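Rhodopsin (Todarodes pacificus, PDB 2Z73) senses light for vision at low intensity, converting the isomerisation of 11-cis to all-trans retinal into G-protein signalling that activates phospholipase C. Local coordinates at residues P68-F72 and M147-F153; F118-M124 and F158-S163; Q269-W274 and S307-N311. All coordinates share one frame; numbering follows the deposited sequence.

How the contacts relate
Three contacts within one seven-transmembrane opsin bundle run from the cytoplasmic side toward the retinal. Contacts 1 and 2 both use helix 149-167: contact 1 joins its cytoplasmic start to residues 68-72, and contact 2 joins its middle to helix 104-138. Their centres lie about 16 Å apart. Contact 3, with its centre about 15 Å from that of contact 2, abuts it through Phe-270, whose CZ lies 3.3 Å from Ile-123 CG1. Both of these contacts touch retinal, contact 2 through Gly-119 and Phe-120 and contact 3 through Trp-274. Contact 1 stands about 23 Å from contact 3, centre to centre, and the two do not touch.

Contact 1: P68-F72 and M147-F153; sequences PANMF and MSHRRAF. With BOG (octyl beta-D-glucopyranoside), chain C.
Pro-68 points its CG at one face of the His-149 imidazole, over the ring centre, 3.5 Å from the centroid and only 5° off the ring normal, a CH-pi contact. Met-71 takes the edge of the same imidazole, its SD 3.8 Å from His-149 ND1. The imidazole reaches the proline because its CG stands anti to the carbonyl carbon, beside the backbone N (chi1 -71°). Phe-72 is met at its edge, where Met-147 CE lies in the ring plane, 3.4 Å from Phe-72 CE2; the sulfur of Met-147 stands farther off and oblique, completing a Met-aromatic contact. Met-147 starts with CG anti to its backbone N and then bends twice, at chi2 and chi3, which carries its methyl round to the phenylalanine. On the way its CG passes 3.9 Å from Pro-68 CB, while Ala-69 packs on its CB.

Pro-68 fits against the turn Met-147 to His-149 that leads into helix 149-167, its CG also 3.4 Å from Met-147 O. Deeper in, Ala-152 CB lies between Met-71 SD, 4.0 Å away, and Phe-72 CZ. Ser-148 is the N-cap residue of helix 149-167, its OG accepting from Arg-151 N at 3.2 Å. The alkyl chain of an octyl glucoside runs past Ala-69, with BOG C2' 3.5 Å from Ala-69 CB.

The contact joins the cytoplasmic beginnings of the second and fourth transmembrane helices. Helix 104-138 closes it from a third direction: Ala-69 and Met-147 both touch Asp-132, the acid of the DRY motif, and Phe-72 rests on Met-128 and Ile-129 as well as on Met-155 and Ile-156 of helix 149-167.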
# COMPACT_ATOMS: atom_id res chain seq x y z
N PRO A 68 -11.49 15.72 -1.97
CA PRO A 68 -11.38 14.97 -0.71
C PRO A 68 -10.82 13.55 -0.81
O PRO A 68 -9.95 13.18 -0.03
CB PRO A 68 -12.81 15.00 -0.18
CG PRO A 68 -13.29 16.34 -0.61
CD PRO A 68 -12.81 16.38 -2.05
N ALA A 69 -11.33 12.76 -1.76
CA ALA A 69 -10.86 11.38 -1.92
C ALA A 69 -9.34 11.29 -2.07
O ALA A 69 -8.72 10.35 -1.57
CB ALA A 69 -11.54 10.75 -3.13
N ASN A 70 -8.75 12.25 -2.77
CA ASN A 70 -7.31 12.29 -2.98
C ASN A 70 -6.53 12.31 -1.68
O ASN A 70 -5.33 12.06 -1.66
CB ASN A 70 -6.94 13.49 -3.83
CG ASN A 70 -7.15 13.25 -5.30
OD1 ASN A 70 -7.06 14.16 -6.10
ND2 ASN A 70 -7.41 12.00 -5.65
N MET A 71 -7.22 12.65 -0.59
CA MET A 71 -6.60 12.66 0.72
C MET A 71 -6.13 11.23 1.00
O MET A 71 -5.04 11.02 1.54
CB MET A 71 -7.60 13.12 1.78
CG MET A 71 -7.89 14.63 1.78
SD MET A 71 -9.26 15.14 2.88
CE MET A 71 -8.64 14.49 4.48
N PHE A 72 -6.95 10.25 0.61
CA PHE A 72 -6.62 8.85 0.80
C PHE A 72 -5.30 8.57 0.10
O PHE A 72 -4.43 7.89 0.65
CB PHE A 72 -7.69 7.91 0.22
CG PHE A 72 -9.05 8.05 0.86
CD1 PHE A 72 -9.18 8.21 2.24
CD2 PHE A 72 -10.20 8.01 0.09
CE1 PHE A 72 -10.45 8.33 2.83
CE2 PHE A 72 -11.47 8.13 0.66
CZ PHE A 72 -11.59 8.29 2.03
N MET A 147 -16.92 12.00 -2.46
CA MET A 147 -16.31 12.06 -1.14
C MET A 147 -16.27 13.48 -0.58
O MET A 147 -16.00 14.44 -1.31
CB MET A 147 -14.90 11.48 -1.20
CG MET A 147 -14.22 11.33 0.15
SD MET A 147 -15.21 10.34 1.29
CE MET A 147 -14.83 8.68 0.70
N SER A 148 -16.53 13.61 0.71
CA SER A 148 -16.51 14.91 1.37
C SER A 148 -15.36 14.95 2.37
O SER A 148 -14.98 13.92 2.92
CB SER A 148 -17.84 15.17 2.09
OG SER A 148 -18.00 14.28 3.19
N HIS A 149 -14.82 16.15 2.60
CA HIS A 149 -13.73 16.32 3.54
C HIS A 149 -14.10 15.72 4.89
O HIS A 149 -13.29 15.02 5.51
CB HIS A 149 -13.39 17.81 3.70
CG HIS A 149 -12.73 18.41 2.49
ND1 HIS A 149 -11.45 18.09 2.11
CD2 HIS A 149 -13.19 19.29 1.57
CE1 HIS A 149 -11.14 18.75 1.01
NE2 HIS A 149 -12.19 19.49 0.66
N ARG A 150 -15.31 16.00 5.35
CA ARG A 150 -15.77 15.47 6.62
C ARG A 150 -15.56 13.96 6.61
O ARG A 150 -14.73 13.44 7.35
CB ARG A 150 -17.25 15.78 6.84
CG ARG A 150 -17.52 17.13 7.50
CD ARG A 150 -16.87 18.27 6.73
NE ARG A 150 -17.31 18.30 5.34
CZ ARG A 150 -16.81 19.11 4.42
NH1 ARG A 150 -17.28 19.08 3.17
NH2 ARG A 150 -15.84 19.96 4.73
N ARG A 151 -16.31 13.28 5.76
CA ARG A 151 -16.20 11.83 5.64
C ARG A 151 -14.75 11.39 5.54
O ARG A 151 -14.25 10.66 6.41
CB ARG A 151 -16.99 11.32 4.43
CG ARG A 151 -18.33 10.68 4.78
CD ARG A 151 -19.29 11.67 5.44
NE ARG A 151 -20.01 12.49 4.47
CZ ARG A 151 -20.86 13.46 4.79
NH1 ARG A 151 -21.09 13.75 6.07
NH2 ARG A 151 -21.49 14.14 3.84
N ALA A 152 -14.07 11.82 4.49
CA ALA A 152 -12.68 11.46 4.27
C ALA A 152 -11.85 11.56 5.54
O ALA A 152 -11.20 10.60 5.95
CB ALA A 152 -12.08 12.34 3.19
N PHE A 153 -11.87 12.74 6.17
CA PHE A 153 -11.12 12.95 7.39
C PHE A 153 -11.43 11.90 8.46
O PHE A 153 -10.52 11.37 9.09
CB PHE A 153 -11.39 14.36 7.94
CG PHE A 153 -10.69 14.66 9.23
CD1 PHE A 153 -9.31 14.53 9.34
CD2 PHE A 153 -11.41 15.05 10.36
CE1 PHE A 153 -8.65 14.79 10.55
CE2 PHE A 153 -10.77 15.31 11.57
CZ PHE A 153 -9.38 15.18 11.66
C1 BOG C . -11.99 13.01 -8.89
O1 BOG C . -11.87 11.71 -8.49
C2 BOG C . -11.68 12.87 -10.36
O2 BOG C . -10.33 12.35 -10.63
C3 BOG C . -11.83 14.26 -10.80
O3 BOG C . -11.57 14.15 -12.16
C4 BOG C . -13.29 14.78 -10.48
O4 BOG C . -13.44 16.10 -10.90
C5 BOG C . -13.54 14.87 -9.03
O5 BOG C . -13.38 13.52 -8.62
C6 BOG C . -15.01 15.38 -8.71
O6 BOG C . -15.19 15.47 -7.19
C1' BOG C . -11.22 11.89 -7.27
C2' BOG C . -11.39 10.58 -6.67
C3' BOG C . -9.99 10.19 -6.38
C4' BOG C . -10.05 8.79 -6.66
C5' BOG C . -8.79 8.26 -6.07
C6' BOG C . -8.56 7.12 -6.90
C7' BOG C . -7.28 6.64 -6.37
C8' BOG C . -6.73 5.98 -7.51

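Contact 2: F118-M124 and F158-S163; sequences FGFMSIM and FVWLWS. With RET (retinal), chain D.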
# COMPACT_ATOMS: atom_id res chain seq x y z
N PHE A 118 2.21 0.52 9.10
CA PHE A 118 1.97 1.12 7.78
C PHE A 118 1.63 0.12 6.70
O PHE A 118 1.17 0.49 5.63
CB PHE A 118 3.15 2.00 7.36
CG PHE A 118 3.26 3.25 8.17
CD1 PHE A 118 4.22 3.38 9.17
CD2 PHE A 118 2.33 4.26 7.99
CE1 PHE A 118 4.25 4.50 9.98
CE2 PHE A 118 2.34 5.40 8.80
CZ PHE A 118 3.31 5.51 9.81
N GLY A 119 1.88 -1.15 6.98
CA GLY A 119 1.54 -2.19 6.04
C GLY A 119 0.03 -2.36 6.18
O GLY A 119 -0.69 -2.51 5.20
N PHE A 120 -0.44 -2.31 7.43
CA PHE A 120 -1.87 -2.43 7.69
C PHE A 120 -2.57 -1.18 7.18
O PHE A 120 -3.72 -1.23 6.76
CB PHE A 120 -2.15 -2.59 9.19
CG PHE A 120 -1.69 -3.90 9.78
CD1 PHE A 120 -1.20 -3.95 11.07
CD2 PHE A 120 -1.77 -5.08 9.04
CE1 PHE A 120 -0.78 -5.16 11.65
CE2 PHE A 120 -1.36 -6.30 9.59
CZ PHE A 120 -0.86 -6.34 10.91
N MET A 121 -1.87 -0.05 7.23
CA MET A 121 -2.42 1.23 6.80
C MET A 121 -2.56 1.35 5.30
O MET A 121 -3.53 1.91 4.81
CB MET A 121 -1.58 2.39 7.33
CG MET A 121 -2.31 3.72 7.28
SD MET A 121 -1.56 5.00 8.36
CE MET A 121 -0.76 6.01 7.17
N SER A 122 -1.60 0.82 4.55
CA SER A 122 -1.70 0.92 3.11
C SER A 122 -2.92 0.18 2.52
O SER A 122 -3.57 0.70 1.61
CB SER A 122 -0.40 0.45 2.45
OG SER A 122 0.59 1.45 2.61
N ILE A 123 -3.24 -1.00 3.04
CA ILE A 123 -4.41 -1.73 2.53
C ILE A 123 -5.71 -1.12 3.04
O ILE A 123 -6.69 -1.02 2.30
CB ILE A 123 -4.43 -3.21 2.95
CG1 ILE A 123 -3.34 -3.47 3.99
CG2 ILE A 123 -4.31 -4.10 1.73
CD1 ILE A 123 -3.43 -4.82 4.65
N MET A 124 -5.74 -0.72 4.31
CA MET A 124 -6.96 -0.14 4.85
C MET A 124 -7.25 1.20 4.16
O MET A 124 -8.41 1.57 3.96
CB MET A 124 -6.85 0.06 6.36
CG MET A 124 -8.18 0.38 7.01
SD MET A 124 -9.50 -0.74 6.47
CE MET A 124 -9.29 -2.10 7.57
N PHE A 158 -10.06 6.55 11.19
CA PHE A 158 -10.36 5.15 11.45
C PHE A 158 -9.15 4.34 11.01
O PHE A 158 -8.68 3.45 11.73
CB PHE A 158 -11.58 4.68 10.66
CG PHE A 158 -11.67 3.19 10.52
CD1 PHE A 158 -11.84 2.38 11.65
CD2 PHE A 158 -11.54 2.57 9.28
CE1 PHE A 158 -11.87 0.98 11.53
CE2 PHE A 158 -11.57 1.18 9.16
CZ PHE A 158 -11.74 0.38 10.29
N VAL A 159 -8.64 4.67 9.83
CA VAL A 159 -7.48 3.99 9.28
C VAL A 159 -6.32 4.01 10.27
O VAL A 159 -5.73 2.97 10.57
CB VAL A 159 -6.99 4.66 7.99
CG1 VAL A 159 -5.79 3.89 7.45
CG2 VAL A 159 -8.12 4.73 6.96
N TRP A 160 -5.98 5.19 10.77
CA TRP A 160 -4.88 5.30 11.71
C TRP A 160 -5.13 4.50 12.97
O TRP A 160 -4.28 3.71 13.38
CB TRP A 160 -4.59 6.77 12.04
CG TRP A 160 -3.71 7.46 11.02
CD1 TRP A 160 -4.11 7.99 9.82
CD2 TRP A 160 -2.29 7.66 11.09
NE1 TRP A 160 -3.03 8.51 9.15
CE2 TRP A 160 -1.90 8.32 9.90
CE3 TRP A 160 -1.31 7.35 12.05
CZ2 TRP A 160 -0.57 8.68 9.65
CZ3 TRP A 160 0.01 7.70 11.79
CH2 TRP A 160 0.37 8.36 10.60
N LEU A 161 -6.29 4.67 13.59
CA LEU A 161 -6.60 3.92 14.80
C LEU A 161 -6.50 2.43 14.53
O LEU A 161 -5.82 1.69 15.25
CB LEU A 161 -7.99 4.27 15.31
CG LEU A 161 -8.01 5.38 16.35
CD1 LEU A 161 -7.06 5.01 17.48
CD2 LEU A 161 -7.58 6.70 15.72
N TRP A 162 -7.18 1.99 13.48
CA TRP A 162 -7.16 0.59 13.09
C TRP A 162 -5.72 0.08 12.96
O TRP A 162 -5.32 -0.85 13.66
CB TRP A 162 -7.90 0.43 11.76
CG TRP A 162 -8.06 -0.97 11.29
CD1 TRP A 162 -7.25 -1.64 10.42
CD2 TRP A 162 -9.11 -1.88 11.64
NE1 TRP A 162 -7.73 -2.91 10.21
CE2 TRP A 162 -8.87 -3.08 10.95
CE3 TRP A 162 -10.23 -1.78 12.48
CZ2 TRP A 162 -9.71 -4.19 11.07
CZ3 TRP A 162 -11.07 -2.89 12.60
CH2 TRP A 162 -10.80 -4.08 11.90
N SER A 163 -4.95 0.71 12.09
CA SER A 163 -3.55 0.33 11.85
C SER A 163 -2.70 0.23 13.11
O SER A 163 -1.97 -0.74 13.30
CB SER A 163 -2.90 1.33 10.90
OG SER A 163 -3.59 1.37 9.67
C1 RET D . 0.57 -10.00 7.31
C2 RET D . -0.18 -10.42 6.01
C3 RET D . 0.05 -9.53 4.80
C4 RET D . -0.17 -8.04 5.11
C5 RET D . 0.54 -7.59 6.39
C6 RET D . 0.89 -8.46 7.40
C7 RET D . 1.60 -8.00 8.66
C8 RET D . 2.94 -7.58 8.71
C9 RET D . 3.76 -7.05 9.81
C10 RET D . 5.01 -6.75 9.43
C11 RET D . 6.11 -6.15 10.15
C12 RET D . 7.37 -5.87 9.69
C13 RET D . 8.12 -6.16 8.40
C14 RET D . 9.38 -5.64 8.22
C15 RET D . 10.18 -5.89 7.02
C16 RET D . -0.24 -10.46 8.52
C17 RET D . 1.88 -10.87 7.33
C18 RET D . 0.77 -6.10 6.35
C19 RET D . 3.18 -6.84 11.19
C20 RET D . 7.41 -7.04 7.36
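Met-121 lays its sulfur over a face of Trp-160, SD 3.8 Å from the centroid of the five-membered ring and 15° off its normal. This Met-aromatic contact belongs to the packing of the third and fourth transmembrane helices, which run roughly antiparallel (144°) with segment axes 8.8 Å apart. A second Met-aromatic contact sets Met-124 SD oblique to Phe-158.

The methyl of Met-124 makes a CH-pi contact: its CE lies over Trp-162, 3.5 Å from the centroid of the five-membered ring. Bends at chi2 and chi3 turn it onto the indole, on the same face that Phe-158 CZ overhangs.

Between aromatic rings, Phe-118 points an edge at the face of Trp-160 in an offset edge-to-face pair, with planes at 89° and centroids 5.9 Å apart.

Aliphatic packing centres on Val-159, whose CG1 touches Met-121 CG at 3.5 Å and also reaches Met-124 CB.

Of the polar groups, Ser-163 OG donates to Val-159 O at 2.8 Å from above the carbonyl plane, sharing that oxygen with Ser-163 N, and rests on Met-121 CB at 3.2 Å. Trp-160 NE1 is bonded to Asn-75 OD1 of helix 70-87.

On the retinal side, Phe-120 CE2 lies 3.5 Å from RET C7. With Ser-163 OG and Trp-160 NE1 engaged elsewhere, the helices adhere here through polarisable sulfur, aromatic faces and close apolar contact.

Contact 3: Q269-W274 and S307-N311; sequences QFLLSW and SAIHN. With RET (retinal), chain D.
Ser-273 and Ser-307 bring the backbones closest, their CA atoms 5.7 Å apart, where the sixth and seventh transmembrane helices of the opsin bundle meet. Residues 269-274 are regular helix. Residues 307-310 form a link without regular helix, just beyond the retinal attachment site Lys-305, and Asn-311, the first residue of the NPxxY motif, opens helix 311-318.

The two serines pack through their methylene groups, with Ser-273 CB 3.4 Å from Ser-307 CB. Ser-273 OG turns back to its own helix and donates to Gln-269 O at 2.6 Å; that oxygen also accepts from Ser-273 N, the two donors arriving from opposite faces of the carbonyl plane. Gln-269 extends toward the link, and CG anti to the backbone N (chi1 172°) puts Gln-269 CG 3.6 Å from His-310 ND1.

Trp-274, the tryptophan of the family's sixth-helix WxP sequence, joins this junction to the ligand. Its NE1 lies 3.7 Å from Ser-307 CB, and the far side of the indole meets retinal. Phe-270 lies on the same side of the indole plane as retinal, Trp-274 CD1 sitting over the centre of its phenyl face, while the phenyl also touches Ser-122 of helix 104-138. Retinal C18 lies over one face of the indole, toward its rim, and the chain methyl RET C20 comes to 3.7 Å from Trp-274 CZ3.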
# COMPACT_ATOMS: atom_id res chain seq x y z
N GLN A 269 -1.07 -5.08 -6.51
CA GLN A 269 0.36 -4.95 -6.25
C GLN A 269 0.65 -5.32 -4.79
O GLN A 269 1.55 -6.13 -4.50
CB GLN A 269 0.79 -3.51 -6.55
CG GLN A 269 2.21 -3.18 -6.14
CD GLN A 269 2.30 -2.71 -4.71
OE1 GLN A 269 1.90 -1.59 -4.38
NE2 GLN A 269 2.83 -3.55 -3.85
N PHE A 270 -0.14 -4.76 -3.89
CA PHE A 270 0.00 -5.01 -2.47
C PHE A 270 -0.11 -6.50 -2.17
O PHE A 270 0.79 -7.09 -1.55
CB PHE A 270 -1.06 -4.24 -1.69
CG PHE A 270 -0.92 -4.34 -0.21
CD1 PHE A 270 -1.40 -5.45 0.48
CD2 PHE A 270 -0.25 -3.35 0.50
CE1 PHE A 270 -1.21 -5.58 1.86
CE2 PHE A 270 -0.05 -3.47 1.87
CZ PHE A 270 -0.53 -4.58 2.55
N LEU A 271 -1.22 -7.10 -2.59
CA LEU A 271 -1.45 -8.53 -2.37
C LEU A 271 -0.33 -9.40 -2.93
O LEU A 271 0.24 -10.23 -2.22
CB LEU A 271 -2.79 -8.93 -3.00
CG LEU A 271 -3.97 -8.16 -2.43
CD1 LEU A 271 -5.24 -8.52 -3.16
CD2 LEU A 271 -4.09 -8.44 -0.93
N LEU A 272 -0.00 -9.21 -4.21
CA LEU A 272 1.06 -9.98 -4.84
C LEU A 272 2.37 -9.80 -4.09
O LEU A 272 3.20 -10.70 -4.07
CB LEU A 272 1.27 -9.54 -6.29
CG LEU A 272 0.20 -9.95 -7.30
CD1 LEU A 272 0.47 -9.25 -8.62
CD2 LEU A 272 0.23 -11.47 -7.47
N SER A 273 2.56 -8.63 -3.49
CA SER A 273 3.79 -8.35 -2.75
C SER A 273 3.82 -8.96 -1.34
O SER A 273 4.85 -9.50 -0.93
CB SER A 273 4.00 -6.84 -2.63
OG SER A 273 4.04 -6.23 -3.90
N TRP A 274 2.71 -8.89 -0.61
CA TRP A 274 2.69 -9.43 0.75
C TRP A 274 2.27 -10.88 0.93
O TRP A 274 2.80 -11.57 1.81
CB TRP A 274 1.80 -8.56 1.66
CG TRP A 274 2.38 -7.22 1.98
CD1 TRP A 274 2.23 -6.07 1.26
CD2 TRP A 274 3.21 -6.88 3.10
NE1 TRP A 274 2.91 -5.04 1.86
CE2 TRP A 274 3.53 -5.51 2.98
CE3 TRP A 274 3.73 -7.61 4.18
CZ2 TRP A 274 4.33 -4.84 3.92
CZ3 TRP A 274 4.53 -6.95 5.11
CH2 TRP A 274 4.83 -5.58 4.97
N SER A 307 7.01 -3.39 -1.76
CA SER A 307 5.64 -3.02 -2.09
C SER A 307 5.39 -1.54 -1.91
O SER A 307 4.74 -0.92 -2.73
CB SER A 307 4.62 -3.79 -1.22
OG SER A 307 3.28 -3.41 -1.52
N ALA A 308 5.93 -0.96 -0.85
CA ALA A 308 5.71 0.46 -0.58
C ALA A 308 6.35 1.43 -1.58
O ALA A 308 6.28 2.64 -1.38
CB ALA A 308 6.17 0.79 0.84
N ILE A 309 6.97 0.92 -2.64
CA ILE A 309 7.59 1.81 -3.62
C ILE A 309 6.94 1.69 -4.99
O ILE A 309 7.51 2.15 -5.98
CB ILE A 309 9.07 1.46 -3.85
CG1 ILE A 309 9.14 0.19 -4.70
CG2 ILE A 309 9.78 1.30 -2.50
CD1 ILE A 309 10.46 -0.06 -5.36
N HIS A 310 5.77 1.08 -5.06
CA HIS A 310 5.16 0.88 -6.36
C HIS A 310 4.06 1.83 -6.81
O HIS A 310 4.05 2.23 -7.96
CB HIS A 310 4.67 -0.56 -6.47
CG HIS A 310 5.78 -1.56 -6.55
ND1 HIS A 310 5.77 -2.75 -5.85
CD2 HIS A 310 6.94 -1.55 -7.25
CE1 HIS A 310 6.88 -3.42 -6.11
NE2 HIS A 310 7.60 -2.72 -6.96
N ASN A 311 3.16 2.20 -5.92
CA ASN A 311 2.07 3.08 -6.30
C ASN A 311 2.51 4.31 -7.08
O ASN A 311 1.96 4.61 -8.13
CB ASN A 311 1.27 3.50 -5.06
CG ASN A 311 0.73 2.32 -4.29
OD1 ASN A 311 0.79 1.18 -4.76
ND2 ASN A 311 0.21 2.57 -3.09
C1 RET D . 0.57 -10.00 7.31
C2 RET D . -0.18 -10.42 6.01
C3 RET D . 0.05 -9.53 4.80
C4 RET D . -0.17 -8.04 5.11
C5 RET D . 0.54 -7.59 6.39
C6 RET D . 0.89 -8.46 7.40
C7 RET D . 1.60 -8.00 8.66
C8 RET D . 2.94 -7.58 8.71
C9 RET D . 3.76 -7.05 9.81
C10 RET D . 5.01 -6.75 9.43
C11 RET D . 6.11 -6.15 10.15
C12 RET D . 7.37 -5.87 9.69
C13 RET D . 8.12 -6.16 8.40
C14 RET D . 9.38 -5.64 8.22
C15 RET D . 10.18 -5.89 7.02
C16 RET D . -0.24 -10.46 8.52
C17 RET D . 1.88 -10.87 7.33
C18 RET D . 0.77 -6.10 6.35
C19 RET D . 3.18 -6.84 11.19
C20 RET D . 7.41 -7.04 7.36